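Succinyl-CoA ligase (ADP-forming) subunit alpha (Methanosaeta concilii, PDB 6HXI) binds coenzyme A and is a CoA-ligase alpha-subunit-type protein with a citrate-synthase-like region later in the same chain. Local coordinates at residues B[22-27]-B[151-156]; B[27-32]-B[56-61]; B[256-261]-B[289-294]. One frame throughout, in Å; residues are numbered along the deposited sequence.

Contact 1. Residues B[22-27]-B[151-156]; sequences TNAIQR and IGNTAG
R27 sets its CG beside the backbone N and anti to the carbonyl carbon (chi1 -72°), then runs extended to NE, while N153 takes the same first rotamer from the opposing loop, so the guanidinium and the amide cross with their planes steeply inclined. The one hydrogen bond between the segments runs from R27 NH2 to N153 OD1 at 2.8 Å. The oxygen lies near the guanidinium plane, at its edge, but NH2 sits 45° out of the amide carbonyl plane and the N-H...O angle is only 145°. N153 OD1 also rests against A24 CB at 3.7 Å, and N23 OD1 stands 4.0 Å above one face of the guanidinium. Here the first turns of helix 22-34, the helix that follows strand 15-18 in the Rossmann-type CoA-binding domain, meet the loop after strand 149-150. A type II' turn from I151 to T154 shapes that loop, with I151 O gripped by both T154 N and T154 OG1 (2.7 Å to the hydroxyl). R27 CD comes 3.5 Å from G156 O, which accepts a hydrogen bond from R150. F87 of the coenzyme A pocket packs on A24 and N153, and F345 of the Citrate lyase chain also packs on N153.

Contact 2. Residues B[27-32]-B[56-61]; sequences RMLDFD and AFWGTK
This is a helix-on-strand packing, largely apolar with one bridging water, at the rim of the seven-stranded mixed sheet where helix 22-34 lies along strand 52-58. The short axes run nearly parallel, 9° apart, 7.8 Å at closest approach. L29 points at the strand: its CD1 presses on A56 CB at 3.4 Å, unusually tight, and its CB sits 3.6 Å from F57 O. W58 holds CG anti to its backbone N (chi1 -178°), which swings the six-membered ring back toward the helix until CZ3 meets D32 CB at 3.6 Å. D32 OD2 bonds S41 OG. Strand 52-58 turns into strand 61-68 through a two-residue beta hairpin, a type II' turn from W58 to K61 closed by K61 N to W58 O at 3.0 Å, with W58 N returning a bond to K61 O at 2.6 Å and G59 taking the positive phi of the first turn position. A water ties this hairpin to the helix, donating a hydrogen bond to D30 OD1 (2.7 Å) and accepting one from G59 N (2.8 Å), with a weak bond to F57 O. R350 of the second subunit forms a salt bridge with D30 OD2 and a hydrogen bond to G59 O.

Contact 3. Residues B[256-261]-B[289-294]; sequences VAWVTG and AKNDAF
N291 grips V259 by both backbone polar groups: V259 N donates to N291 OD1 at 2.8 Å, and N291 ND2 donates back to V259 O at 2.9 Å. Both bonds lie in the carbonyl plane on a lone pair of the acceptor, though with N-H...O angles near 146° neither is straight. The same amide lies almost flat over the indole of W258, their planes 18° apart, with ND2 3.3 Å above one face and shifted toward the rim at CZ3. One turn further along the helix, F294 turns a ring face to A257, whose CB stands 3.6 Å from the ring centroid and 15° off the normal, a CH-pi contact. V259 CG1 fills in against K290 CD at 3.7 Å, the two side chains crossing at about a right angle. Further out, the ammonium group of K290 is pinned by a salt bridge to E239 and by the carbonyls of E233, G235 and G236. W258 is wedged among P302, F305 and Y308, and F294 is backed by I242 and I243 of helix 239-247. Backbone bonds to strand 227-233 fix W258 from the other side, so at V259 the asparagine stands in for a further strand. Helix residues 289-294 run back nearly antiparallel to strand 256-260, an edge strand of its sheet within this chain, as in the alpha/beta, flavodoxin-like ligase domain of this family.

Overall arrangement
Contacts 1 and 2 sit side by side on helix 22-34, their centres 10 Å apart, and share R27, with contact 2 nested inside the loop that contact 1 closes. They also touch directly, Q26 OE1 lying 2.9 Å from F57 N in a probable hydrogen bond and M28 SD packing 3.5 Å from G152 N. Contact 1 is close to the ligand: the side chain of N153 lies about 6 Å from bound coenzyme A. Contact 3 belongs to the second, six-stranded sheet, with its centre about 31 Å from that of contact 1 and 39 Å from that of contact 2. That sheet also includes strand 149-150, which leads into the 151-156 loop of contact 1.

Contact 1. Residues B[22-27]-B[151-156]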
loop_
_atom_site.group_PDB
_atom_site.type_symbol
_atom_site.label_atom_id
_atom_site.label_comp_id
_atom_site.label_asym_id
_atom_site.label_seq_id
_atom_site.Cartn_x
_atom_site.Cartn_y
_atom_site.Cartn_z
ATOM N N THR B 22 -8.201 10.748 34.240
ATOM C CA THR B 22 -6.897 10.075 34.322
ATOM C C THR B 22 -5.993 10.626 35.438
ATOM O O THR B 22 -5.339 9.842 36.131
ATOM C CB THR B 22 -6.185 10.064 32.958
ATOM O OG1 THR B 22 -5.799 11.396 32.637
ATOM C CG2 THR B 22 -7.057 9.499 31.838
ATOM N N ASN B 23 -5.955 11.943 35.629
ATOM C CA ASN B 23 -5.139 12.538 36.705
ATOM C C ASN B 23 -5.657 12.180 38.101
ATOM O O ASN B 23 -4.864 11.830 38.979
ATOM C CB ASN B 23 -5.020 14.065 36.534
ATOM C CG ASN B 23 -3.750 14.652 37.095
ATOM O OD1 ASN B 23 -2.833 13.945 37.539
ATOM N ND2 ASN B 23 -3.661 15.972 37.063
ATOM N N ALA B 24 -6.990 12.235 38.288
ATOM C CA ALA B 24 -7.669 11.886 39.533
ATOM C C ALA B 24 -7.438 10.391 39.822
ATOM O O ALA B 24 -7.109 10.029 40.948
ATOM C CB ALA B 24 -9.163 12.171 39.395
ATOM N N ILE B 25 -7.563 9.529 38.781
ATOM C CA ILE B 25 -7.298 8.097 38.894
ATOM C C ILE B 25 -5.862 7.905 39.400
ATOM O O ILE B 25 -5.664 7.197 40.399
ATOM C CB ILE B 25 -7.558 7.338 37.566
ATOM C CG1 ILE B 25 -9.069 7.266 37.263
ATOM C CG2 ILE B 25 -6.952 5.937 37.602
ATOM C CD1 ILE B 25 -9.415 7.165 35.721
ATOM N N GLN B 26 -4.878 8.562 38.727
ATOM C CA GLN B 26 -3.474 8.479 39.125
ATOM C C GLN B 26 -3.226 8.957 40.573
ATOM O O GLN B 26 -2.439 8.332 41.281
ATOM C CB GLN B 26 -2.533 9.198 38.127
ATOM C CG GLN B 26 -1.040 8.881 38.379
ATOM C CD GLN B 26 -0.751 7.397 38.287
ATOM O OE1 GLN B 26 -0.694 6.818 37.198
ATOM N NE2 GLN B 26 -0.617 6.731 39.424
ATOM N N ARG B 27 -3.910 10.031 41.005
ATOM C CA ARG B 27 -3.782 10.588 42.357
ATOM C C ARG B 27 -4.219 9.567 43.395
ATOM O O ARG B 27 -3.513 9.368 44.389
ATOM C CB ARG B 27 -4.588 11.893 42.502
ATOM C CG ARG B 27 -3.953 13.046 41.750
ATOM C CD ARG B 27 -4.385 14.374 42.271
ATOM N NE ARG B 27 -3.514 15.423 41.757
ATOM C CZ ARG B 27 -3.846 16.246 40.776
ATOM N NH1 ARG B 27 -2.999 17.176 40.369
ATOM N NH2 ARG B 27 -5.028 16.139 40.182
ATOM N N ILE B 151 -10.659 10.342 48.103
ATOM C CA ILE B 151 -11.675 10.541 47.062
ATOM C C ILE B 151 -11.057 11.422 45.976
ATOM O O ILE B 151 -10.770 12.593 46.246
ATOM C CB ILE B 151 -12.991 11.151 47.584
ATOM C CG1 ILE B 151 -13.675 10.229 48.593
ATOM C CG2 ILE B 151 -13.914 11.462 46.405
ATOM C CD1 ILE B 151 -14.662 10.975 49.522
ATOM N N GLY B 152 -10.865 10.853 44.776
ATOM C CA GLY B 152 -10.342 11.562 43.609
ATOM C C GLY B 152 -9.133 12.437 43.864
ATOM O O GLY B 152 -8.073 11.959 44.273
ATOM N N ASN B 153 -9.314 13.742 43.681
ATOM C CA ASN B 153 -8.249 14.741 43.841
ATOM C C ASN B 153 -8.044 15.248 45.261
ATOM O O ASN B 153 -7.192 16.119 45.464
ATOM C CB ASN B 153 -8.511 15.919 42.922
ATOM C CG ASN B 153 -8.458 15.549 41.454
ATOM O OD1 ASN B 153 -7.454 15.069 40.956
ATOM N ND2 ASN B 153 -9.518 15.855 40.713
ATOM N N THR B 154 -8.803 14.734 46.248
ATOM C CA THR B 154 -8.664 15.217 47.633
ATOM C C THR B 154 -7.222 15.180 48.110
ATOM O O THR B 154 -6.578 14.128 48.052
ATOM C CB THR B 154 -9.579 14.471 48.570
ATOM O OG1 THR B 154 -10.902 14.562 48.062
ATOM C CG2 THR B 154 -9.525 15.008 49.995
ATOM N N ALA B 155 -6.732 16.351 48.578
ATOM C CA ALA B 155 -5.403 16.615 49.152
ATOM C C ALA B 155 -4.267 16.755 48.125
ATOM O O ALA B 155 -3.101 16.730 48.496
ATOM C CB ALA B 155 -5.044 15.598 50.224
ATOM N N GLY B 156 -4.627 16.970 46.864
ATOM C CA GLY B 156 -3.715 17.328 45.786
ATOM C C GLY B 156 -2.531 16.456 45.465
ATOM O O GLY B 156 -2.685 15.266 45.187
#

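Contact 2. Residues B[27-32]-B[56-61]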
loop_
_atom_site.group_PDB
_atom_site.type_symbol
_atom_site.label_atom_id
_atom_site.label_comp_id
_atom_site.label_asym_id
_atom_site.label_seq_id
_atom_site.Cartn_x
_atom_site.Cartn_y
_atom_site.Cartn_z
ATOM N N ARG B 27 -3.910 10.031 41.005
ATOM C CA ARG B 27 -3.782 10.588 42.357
ATOM C C ARG B 27 -4.219 9.567 43.395
ATOM O O ARG B 27 -3.513 9.368 44.389
ATOM C CB ARG B 27 -4.588 11.893 42.502
ATOM C CG ARG B 27 -3.953 13.046 41.750
ATOM C CD ARG B 27 -4.385 14.374 42.271
ATOM N NE ARG B 27 -3.514 15.423 41.757
ATOM C CZ ARG B 27 -3.846 16.246 40.776
ATOM N NH1 ARG B 27 -2.999 17.176 40.369
ATOM N NH2 ARG B 27 -5.028 16.139 40.182
ATOM N N MET B 28 -5.361 8.883 43.143
ATOM C CA MET B 28 -5.866 7.858 44.054
ATOM C C MET B 28 -4.853 6.710 44.201
ATOM O O MET B 28 -4.477 6.355 45.319
ATOM C CB MET B 28 -7.246 7.348 43.611
ATOM C CG MET B 28 -8.342 8.345 43.877
ATOM S SD MET B 28 -9.974 7.835 43.295
ATOM C CE MET B 28 -10.364 6.564 44.478
ATOM N N LEU B 29 -4.344 6.195 43.066
ATOM C CA LEU B 29 -3.370 5.110 43.047
ATOM C C LEU B 29 -2.069 5.495 43.738
ATOM O O LEU B 29 -1.497 4.677 44.467
ATOM C CB LEU B 29 -3.092 4.646 41.609
ATOM C CG LEU B 29 -4.263 4.000 40.901
ATOM C CD1 LEU B 29 -3.978 3.846 39.408
ATOM C CD2 LEU B 29 -4.597 2.658 41.526
ATOM N N ASP B 30 -1.624 6.747 43.540
ATOM C CA ASP B 30 -0.398 7.254 44.144
ATOM C C ASP B 30 -0.505 7.269 45.675
ATOM O O ASP B 30 0.456 6.931 46.361
ATOM C CB ASP B 30 -0.074 8.657 43.588
ATOM C CG ASP B 30 0.654 8.678 42.255
ATOM O OD1 ASP B 30 1.002 7.591 41.748
ATOM O OD2 ASP B 30 0.921 9.785 41.745
ATOM N N PHE B 31 -1.680 7.626 46.194
ATOM C CA PHE B 31 -1.957 7.659 47.633
ATOM C C PHE B 31 -1.945 6.236 48.202
ATOM O O PHE B 31 -1.307 5.996 49.211
ATOM C CB PHE B 31 -3.306 8.343 47.908
ATOM C CG PHE B 31 -3.587 8.570 49.376
ATOM C CD1 PHE B 31 -2.777 9.412 50.138
ATOM C CD2 PHE B 31 -4.656 7.941 50.000
ATOM C CE1 PHE B 31 -3.049 9.635 51.500
ATOM C CE2 PHE B 31 -4.916 8.153 51.368
ATOM C CZ PHE B 31 -4.116 9.006 52.100
ATOM N N ASP B 32 -2.586 5.291 47.502
ATOM C CA ASP B 32 -2.619 3.891 47.888
ATOM C C ASP B 32 -1.190 3.359 47.982
ATOM O O ASP B 32 -0.845 2.721 48.967
ATOM C CB ASP B 32 -3.428 3.067 46.867
ATOM C CG ASP B 32 -4.850 3.529 46.628
ATOM O OD1 ASP B 32 -5.454 4.125 47.560
ATOM O OD2 ASP B 32 -5.368 3.286 45.521
ATOM N N ALA B 56 -2.242 2.803 34.295
ATOM C CA ALA B 56 -1.774 3.795 35.254
ATOM C C ALA B 56 -0.572 3.222 36.008
ATOM O O ALA B 56 -0.238 2.044 35.842
ATOM C CB ALA B 56 -2.892 4.127 36.233
ATOM N N PHE B 57 0.051 4.035 36.850
ATOM C CA PHE B 57 1.176 3.620 37.679
ATOM C C PHE B 57 0.750 3.159 39.064
ATOM O O PHE B 57 -0.163 3.725 39.669
ATOM C CB PHE B 57 2.137 4.800 37.901
ATOM C CG PHE B 57 3.100 5.096 36.793
ATOM C CD1 PHE B 57 4.124 4.203 36.481
ATOM C CD2 PHE B 57 2.998 6.270 36.059
ATOM C CE1 PHE B 57 5.047 4.498 35.482
ATOM C CE2 PHE B 57 3.923 6.563 35.058
ATOM C CZ PHE B 57 4.936 5.667 34.770
ATOM N N TRP B 58 1.526 2.209 39.605
ATOM C CA TRP B 58 1.526 1.710 40.977
ATOM C C TRP B 58 2.992 1.922 41.380
ATOM O O TRP B 58 3.830 1.065 41.141
ATOM C CB TRP B 58 1.138 0.224 41.034
ATOM C CG TRP B 58 1.083 -0.299 42.438
ATOM C CD1 TRP B 58 1.999 -1.103 43.053
ATOM C CD2 TRP B 58 0.095 0.012 43.424
ATOM N NE1 TRP B 58 1.617 -1.347 44.353
ATOM C CE2 TRP B 58 0.439 -0.689 44.601
ATOM C CE3 TRP B 58 -1.078 0.776 43.413
ATOM C CZ2 TRP B 58 -0.336 -0.626 45.762
ATOM C CZ3 TRP B 58 -1.859 0.823 44.556
ATOM C CH2 TRP B 58 -1.481 0.145 45.719
ATOM N N GLY B 59 3.305 3.126 41.814
ATOM C CA GLY B 59 4.676 3.530 42.118
ATOM C C GLY B 59 5.385 3.840 40.813
ATOM O O GLY B 59 5.088 4.849 40.169
ATOM N N THR B 60 6.251 2.918 40.383
ATOM C CA THR B 60 6.999 2.972 39.129
ATOM C C THR B 60 6.558 1.821 38.229
ATOM O O THR B 60 7.054 1.699 37.116
ATOM C CB THR B 60 8.523 2.843 39.382
ATOM O OG1 THR B 60 8.818 1.599 40.016
ATOM C CG2 THR B 60 9.082 3.962 40.198
ATOM N N LYS B 61 5.673 0.950 38.737
ATOM C CA LYS B 61 5.176 -0.228 38.031
ATOM C C LYS B 61 3.824 0.115 37.392
ATOM O O LYS B 61 2.955 0.642 38.064
ATOM C CB LYS B 61 5.032 -1.408 39.032
ATOM C CG LYS B 61 4.575 -2.735 38.423
ATOM C CD LYS B 61 4.225 -3.777 39.486
ATOM C CE LYS B 61 2.752 -3.825 39.799
ATOM N NZ LYS B 61 2.454 -4.559 41.066
HETATM O O HOH W 1 1.266 4.946 42.139
#

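Contact 3. Residues B[256-261]-B[289-294]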
loop_
_atom_site.group_PDB
_atom_site.type_symbol
_atom_site.label_atom_id
_atom_site.label_comp_id
_atom_site.label_asym_id
_atom_site.label_seq_id
_atom_site.Cartn_x
_atom_site.Cartn_y
_atom_site.Cartn_z
ATOM N N VAL B 256 -13.631 21.794 67.761
ATOM C CA VAL B 256 -13.106 23.100 67.329
ATOM C C VAL B 256 -14.040 23.546 66.215
ATOM O O VAL B 256 -14.359 22.750 65.333
ATOM C CB VAL B 256 -11.622 23.062 66.863
ATOM C CG1 VAL B 256 -11.152 24.439 66.404
ATOM C CG2 VAL B 256 -10.702 22.527 67.964
ATOM N N ALA B 257 -14.518 24.790 66.263
ATOM C CA ALA B 257 -15.448 25.259 65.241
ATOM C C ALA B 257 -15.220 26.694 64.800
ATOM O O ALA B 257 -15.003 27.571 65.626
ATOM C CB ALA B 257 -16.872 25.095 65.734
ATOM N N TRP B 258 -15.300 26.934 63.483
ATOM C CA TRP B 258 -15.204 28.273 62.915
ATOM C C TRP B 258 -16.120 28.412 61.710
ATOM O O TRP B 258 -16.147 27.530 60.854
ATOM C CB TRP B 258 -13.759 28.705 62.597
ATOM C CG TRP B 258 -13.693 30.106 62.043
ATOM C CD1 TRP B 258 -13.477 30.466 60.742
ATOM C CD2 TRP B 258 -13.993 31.319 62.749
ATOM N NE1 TRP B 258 -13.577 31.830 60.604
ATOM C CE2 TRP B 258 -13.894 32.379 61.820
ATOM C CE3 TRP B 258 -14.322 31.614 64.082
ATOM C CZ2 TRP B 258 -14.099 33.715 62.185
ATOM C CZ3 TRP B 258 -14.536 32.935 64.441
ATOM C CH2 TRP B 258 -14.413 33.970 63.504
ATOM N N VAL B 259 -16.880 29.519 61.660
ATOM C CA VAL B 259 -17.799 29.830 60.568
ATOM C C VAL B 259 -17.266 31.076 59.834
ATOM O O VAL B 259 -17.107 32.142 60.433
ATOM C CB VAL B 259 -19.273 29.982 61.048
ATOM C CG1 VAL B 259 -20.194 30.320 59.883
ATOM C CG2 VAL B 259 -19.757 28.718 61.761
ATOM N N THR B 260 -16.951 30.913 58.542
ATOM C CA THR B 260 -16.419 31.984 57.684
ATOM C C THR B 260 -17.573 32.860 57.135
ATOM O O THR B 260 -18.718 32.410 57.069
ATOM C CB THR B 260 -15.562 31.377 56.562
ATOM O OG1 THR B 260 -16.428 30.719 55.656
ATOM C CG2 THR B 260 -14.541 30.376 57.076
ATOM N N GLY B 261 -17.256 34.081 56.735
ATOM C CA GLY B 261 -18.239 35.023 56.206
ATOM C C GLY B 261 -18.511 36.187 57.139
ATOM O O GLY B 261 -19.602 36.754 57.106
ATOM N N ALA B 289 -23.778 35.213 64.064
ATOM C CA ALA B 289 -24.814 34.453 64.770
ATOM C C ALA B 289 -24.409 32.978 64.959
ATOM O O ALA B 289 -24.668 32.408 66.017
ATOM C CB ALA B 289 -26.124 34.535 64.011
ATOM N N LYS B 290 -23.736 32.391 63.964
ATOM C CA LYS B 290 -23.254 31.000 64.000
ATOM C C LYS B 290 -22.075 30.786 64.966
ATOM O O LYS B 290 -22.120 29.858 65.775
ATOM C CB LYS B 290 -22.919 30.487 62.584
ATOM C CG LYS B 290 -24.160 30.293 61.709
ATOM C CD LYS B 290 -23.811 29.795 60.327
ATOM C CE LYS B 290 -25.040 29.490 59.500
ATOM N NZ LYS B 290 -24.705 28.768 58.234
ATOM N N ASN B 291 -21.041 31.652 64.893
ATOM C CA ASN B 291 -19.863 31.584 65.762
ATOM C C ASN B 291 -20.239 31.842 67.215
ATOM O O ASN B 291 -19.695 31.191 68.107
ATOM C CB ASN B 291 -18.758 32.542 65.284
ATOM C CG ASN B 291 -17.970 32.034 64.095
ATOM O OD1 ASN B 291 -17.659 30.840 63.983
ATOM N ND2 ASN B 291 -17.615 32.928 63.175
ATOM N N ASP B 292 -21.195 32.754 67.451
ATOM C CA ASP B 292 -21.674 33.065 68.800
ATOM C C ASP B 292 -22.423 31.878 69.395
ATOM O O ASP B 292 -22.119 31.490 70.521
ATOM C CB ASP B 292 -22.539 34.333 68.806
ATOM C CG ASP B 292 -21.770 35.635 68.651
ATOM O OD1 ASP B 292 -20.511 35.587 68.597
ATOM O OD2 ASP B 292 -22.420 36.703 68.605
ATOM N N ALA B 293 -23.360 31.269 68.619
ATOM C CA ALA B 293 -24.130 30.091 69.037
ATOM C C ALA B 293 -23.201 28.886 69.265
ATOM O O ALA B 293 -23.484 28.054 70.125
ATOM C CB ALA B 293 -25.191 29.760 68.004
ATOM N N PHE B 294 -22.079 28.807 68.506
ATOM C CA PHE B 294 -21.071 27.752 68.668
ATOM C C PHE B 294 -20.316 27.949 69.996
ATOM O O PHE B 294 -20.130 26.978 70.724
ATOM C CB PHE B 294 -20.101 27.698 67.478
ATOM C CG PHE B 294 -20.322 26.564 66.498
ATOM C CD1 PHE B 294 -20.220 25.235 66.906
ATOM C CD2 PHE B 294 -20.560 26.821 65.152
ATOM C CE1 PHE B 294 -20.405 24.186 65.992
ATOM C CE2 PHE B 294 -20.746 25.771 64.240
ATOM C CZ PHE B 294 -20.673 24.463 64.666
#